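Local coordinates for penaeus monodon metallodensovirus major capsid protein (Penaeus monodon metallodensovirus, PDB 6WH7) that is the major capsid protein of a shrimp densovirus, sixty copies of which build the icosahedral parvoviral shell, at residues N265-H271 / F346-C350; M246-T251 / Q328-S332. All coordinates share one frame; numbering follows the deposited sequence.

Contact 1 (N265-H271 / F346-C350); sequences NRGMAGH and FGPTC
The hydroxyl of Thr349 takes a hydrogen bond from the backbone of Gly267, N to OG1 2.6 Å and nearly straight at 166°. This pairing sits just ahead of strand 270-274, one of the antiparallel strands of the parvoviral jelly roll, where the incoming chain meets the loop after strand 340-345. Thr349 places OG1 beside its own backbone N (chi1 -62°), which sends CG2 the other way, to 3.4 Å from Asn265 O. A weak return bond, Thr349 N to Gly267 O at 3.4 Å, closes the pairing. Further along, the apolar contact is Ala269 against Pro348, CB to CB 3.6 Å; Ala269 also packs on Ile161 of the adjacent strand 157-162. Another copy of the protein comes close here too, its Asn322 packing on Pro348 and Cys350. His271 finds its partners outside the contact: ND1 is hydrogen-bonded to Tyr126 OH and the ring stacks on Trp85. The Phe346 ring lies alongside the start of the strand and gives one face to Gly270, a CH-pi contact with CA 3.5 Å from the ring centroid and 19° off its normal, offset toward the rim; Met268 O approaches the same ring near its plane, at the edge.

Contact 2 (M246-T251 / Q328-S332); sequences MNAVGT and QSYGS
Gln328 reaches across to Thr251, and its side chain can be followed atom by atom. CB stands 4.1 Å from Thr251 OG1, and CG is set beside the backbone N, anti to the carbonyl carbon. The chain bends at chi2 (-60°), which brings CD to 3.8 Å from Thr251 OG1; the two side chains cross at about a right angle. At the tip OE1 takes a weak hydrogen bond from Thr251 OG1 at 3.0 Å, while NE2 points to another weak partner, the carbonyl of Ser324 in the helix just before. Thr251 OG1 works twice: besides donating weakly to the glutamine it accepts Ser329 N, a long bond of 3.3 Å but almost perfectly straight at 175°.

Both segments belong to connections of the capsid's jelly-roll subunit: one lies in the loop between strands 229-230 and 257-262, the other starts on the last residue of strand 327-328 and runs on toward 335-337. They run in opposite senses and share a single beta bridge, Val249 with Tyr330. Gly250 N bonds to Ser329 O at 2.8 Å. Next to it Gly250 and Gly331 lie opposite each other, neither with a side chain. CA-H...O contacts span the pair, among them Gly250 CA to Tyr330 O at 3.4 Å and Gly331 CA to Asn247 O at 3.3 Å. Tyr330 points its side-chain bond away from the other segment, and its ring stacks on Phe230. Val249 meets Asp367 of a neighbouring subunit. At the far end Ser332 sets its hydroxyl alongside Met246, OG lying 3.5 Å from SD.

Overall arrangement
Coming from the N terminus, the chain reaches 246-251 first, in the loop before strand 257-262, and then 265-271, which leads into strand 270-274. Only after strand 287-302 and helices 312-318 and 323-326 does it return, at 328-332, to close contact 2; it then passes strands 335-337 and 340-345 and closes contact 1 at 346-350. The two closures therefore cross. Contact 2 ties a loop to the end of a short strand and the loop after it, whereas contact 1 fixes a late loop to the entry of a sheet strand. Their centres lie about 16 Å apart, yet they touch: Met246 CE packs 3.8 Å from Phe346 O. Both also meet another copy of the protein.

Contact 1 (N265-H271 / F346-C350)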
# COMPACT_ATOMS: atom_id res chain seq x y z
N ASN A 265 9.47 35.45 -82.69
CA ASN A 265 9.59 36.88 -82.36
C ASN A 265 10.45 37.16 -81.14
O ASN A 265 9.92 37.45 -80.07
CB ASN A 265 8.22 37.52 -82.13
CG ASN A 265 8.32 39.01 -81.91
OD1 ASN A 265 9.21 39.67 -82.43
ND2 ASN A 265 7.41 39.55 -81.12
N ARG A 266 11.76 37.05 -81.27
CA ARG A 266 12.67 37.63 -80.31
C ARG A 266 13.37 38.79 -81.00
O ARG A 266 14.01 38.59 -82.04
CB ARG A 266 13.69 36.60 -79.81
CG ARG A 266 14.50 37.06 -78.64
CD ARG A 266 15.57 36.06 -78.34
NE ARG A 266 15.03 34.77 -77.94
CZ ARG A 266 14.78 34.42 -76.69
NH1 ARG A 266 15.03 35.26 -75.70
NH2 ARG A 266 14.29 33.22 -76.43
N GLY A 267 13.23 39.98 -80.45
CA GLY A 267 13.81 41.15 -81.07
C GLY A 267 14.24 42.12 -80.00
O GLY A 267 13.98 41.93 -78.82
N MET A 268 14.93 43.17 -80.43
CA MET A 268 15.42 44.18 -79.51
C MET A 268 14.77 45.52 -79.81
O MET A 268 14.71 45.94 -80.96
CB MET A 268 16.93 44.31 -79.57
CG MET A 268 17.61 43.11 -79.02
SD MET A 268 19.34 43.36 -78.66
CE MET A 268 19.96 43.30 -80.27
N ALA A 269 14.30 46.17 -78.76
CA ALA A 269 13.67 47.46 -78.89
C ALA A 269 14.71 48.53 -79.20
O ALA A 269 15.90 48.38 -78.92
CB ALA A 269 12.91 47.82 -77.62
N GLY A 270 14.24 49.61 -79.82
CA GLY A 270 15.13 50.71 -80.14
C GLY A 270 15.58 51.41 -78.88
O GLY A 270 14.75 51.77 -78.03
N HIS A 271 16.88 51.58 -78.73
CA HIS A 271 17.41 52.37 -77.63
C HIS A 271 17.88 53.71 -78.16
O HIS A 271 18.49 53.80 -79.22
CB HIS A 271 18.53 51.66 -76.89
CG HIS A 271 18.07 50.48 -76.10
ND1 HIS A 271 18.93 49.71 -75.35
CD2 HIS A 271 16.85 49.92 -75.97
CE1 HIS A 271 18.25 48.74 -74.76
NE2 HIS A 271 16.98 48.85 -75.13
N PHE A 346 14.63 48.29 -85.90
CA PHE A 346 14.65 47.76 -84.54
C PHE A 346 13.73 46.57 -84.35
O PHE A 346 14.23 45.45 -84.18
CB PHE A 346 14.40 48.87 -83.53
CG PHE A 346 15.56 49.78 -83.38
CD1 PHE A 346 16.69 49.36 -82.71
CD2 PHE A 346 15.54 51.05 -83.90
CE1 PHE A 346 17.77 50.18 -82.57
CE2 PHE A 346 16.62 51.88 -83.75
CZ PHE A 346 17.73 51.44 -83.09
N GLY A 347 12.42 46.74 -84.36
CA GLY A 347 11.58 45.57 -84.25
C GLY A 347 11.69 44.87 -82.91
O GLY A 347 12.24 43.78 -82.81
N PRO A 348 11.25 45.53 -81.84
CA PRO A 348 11.28 44.89 -80.52
C PRO A 348 10.50 43.60 -80.49
O PRO A 348 9.72 43.28 -81.39
CB PRO A 348 10.63 45.94 -79.62
CG PRO A 348 9.75 46.68 -80.51
CD PRO A 348 10.49 46.78 -81.80
N THR A 349 10.73 42.82 -79.44
CA THR A 349 9.81 41.74 -79.14
C THR A 349 8.50 42.38 -78.70
O THR A 349 8.45 43.10 -77.70
CB THR A 349 10.38 40.86 -78.03
OG1 THR A 349 11.60 40.26 -78.48
CG2 THR A 349 9.43 39.77 -77.68
N CYS A 350 7.44 42.11 -79.43
CA CYS A 350 6.24 42.92 -79.27
C CYS A 350 5.46 42.46 -78.05
O CYS A 350 5.13 41.27 -77.95
CB CYS A 350 5.37 42.84 -80.51
SG CYS A 350 3.89 43.84 -80.45

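Contact 2 (M246-T251 / Q328-S332)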
# COMPACT_ATOMS: atom_id res chain seq x y z
N MET A 246 12.98 41.67 -89.62
CA MET A 246 14.11 40.79 -89.87
C MET A 246 13.87 39.41 -89.28
O MET A 246 13.06 39.23 -88.38
CB MET A 246 15.37 41.41 -89.29
CG MET A 246 15.37 41.57 -87.80
SD MET A 246 16.71 42.64 -87.26
CE MET A 246 15.94 44.25 -87.37
N ASN A 247 14.60 38.43 -89.81
CA ASN A 247 14.60 37.08 -89.28
C ASN A 247 16.02 36.63 -89.01
O ASN A 247 16.98 37.12 -89.61
CB ASN A 247 13.85 36.10 -90.21
CG ASN A 247 14.36 36.11 -91.62
OD1 ASN A 247 15.53 36.36 -91.88
ND2 ASN A 247 13.47 35.83 -92.56
N ALA A 248 16.15 35.68 -88.09
CA ALA A 248 17.45 35.32 -87.54
C ALA A 248 18.28 34.45 -88.47
O ALA A 248 19.51 34.56 -88.47
CB ALA A 248 17.27 34.62 -86.19
N VAL A 249 17.65 33.58 -89.25
CA VAL A 249 18.38 32.69 -90.13
C VAL A 249 18.58 33.38 -91.47
O VAL A 249 17.68 34.04 -91.99
CB VAL A 249 17.65 31.34 -90.30
CG1 VAL A 249 17.43 30.70 -88.97
CG2 VAL A 249 16.34 31.50 -91.00
N GLY A 250 19.78 33.25 -92.02
CA GLY A 250 20.08 33.90 -93.28
C GLY A 250 20.04 32.96 -94.46
O GLY A 250 20.04 33.40 -95.61
N THR A 251 20.02 31.66 -94.19
CA THR A 251 20.05 30.68 -95.25
C THR A 251 18.67 30.54 -95.87
O THR A 251 17.69 30.29 -95.17
CB THR A 251 20.53 29.33 -94.72
OG1 THR A 251 21.84 29.47 -94.18
CG2 THR A 251 20.56 28.30 -95.82
N GLN A 328 24.11 28.08 -89.95
CA GLN A 328 23.34 29.02 -90.75
C GLN A 328 24.17 30.27 -91.01
O GLN A 328 25.10 30.59 -90.27
CB GLN A 328 22.04 29.39 -90.05
CG GLN A 328 21.16 28.19 -89.80
CD GLN A 328 20.78 27.50 -91.07
OE1 GLN A 328 20.34 28.13 -92.01
NE2 GLN A 328 21.00 26.20 -91.13
N SER A 329 23.84 30.96 -92.09
CA SER A 329 24.35 32.30 -92.32
C SER A 329 23.55 33.30 -91.50
O SER A 329 22.44 33.04 -91.06
CB SER A 329 24.33 32.64 -93.81
OG SER A 329 23.02 32.61 -94.33
N TYR A 330 24.15 34.47 -91.27
CA TYR A 330 23.48 35.50 -90.50
C TYR A 330 22.28 36.07 -91.24
O TYR A 330 22.33 36.32 -92.45
CB TYR A 330 24.46 36.61 -90.13
CG TYR A 330 25.28 36.28 -88.92
CD1 TYR A 330 24.82 36.61 -87.66
CD2 TYR A 330 26.48 35.61 -89.02
CE1 TYR A 330 25.55 36.32 -86.54
CE2 TYR A 330 27.21 35.30 -87.89
CZ TYR A 330 26.74 35.67 -86.65
OH TYR A 330 27.44 35.37 -85.52
N GLY A 331 21.20 36.27 -90.49
CA GLY A 331 19.89 36.46 -91.06
C GLY A 331 19.64 37.73 -91.84
O GLY A 331 19.28 37.68 -93.02
N SER A 332 19.81 38.87 -91.20
CA SER A 332 19.45 40.13 -91.81
C SER A 332 20.55 41.13 -91.54
O SER A 332 21.15 41.13 -90.46
CB SER A 332 18.14 40.65 -91.26
OG SER A 332 18.28 40.95 -89.89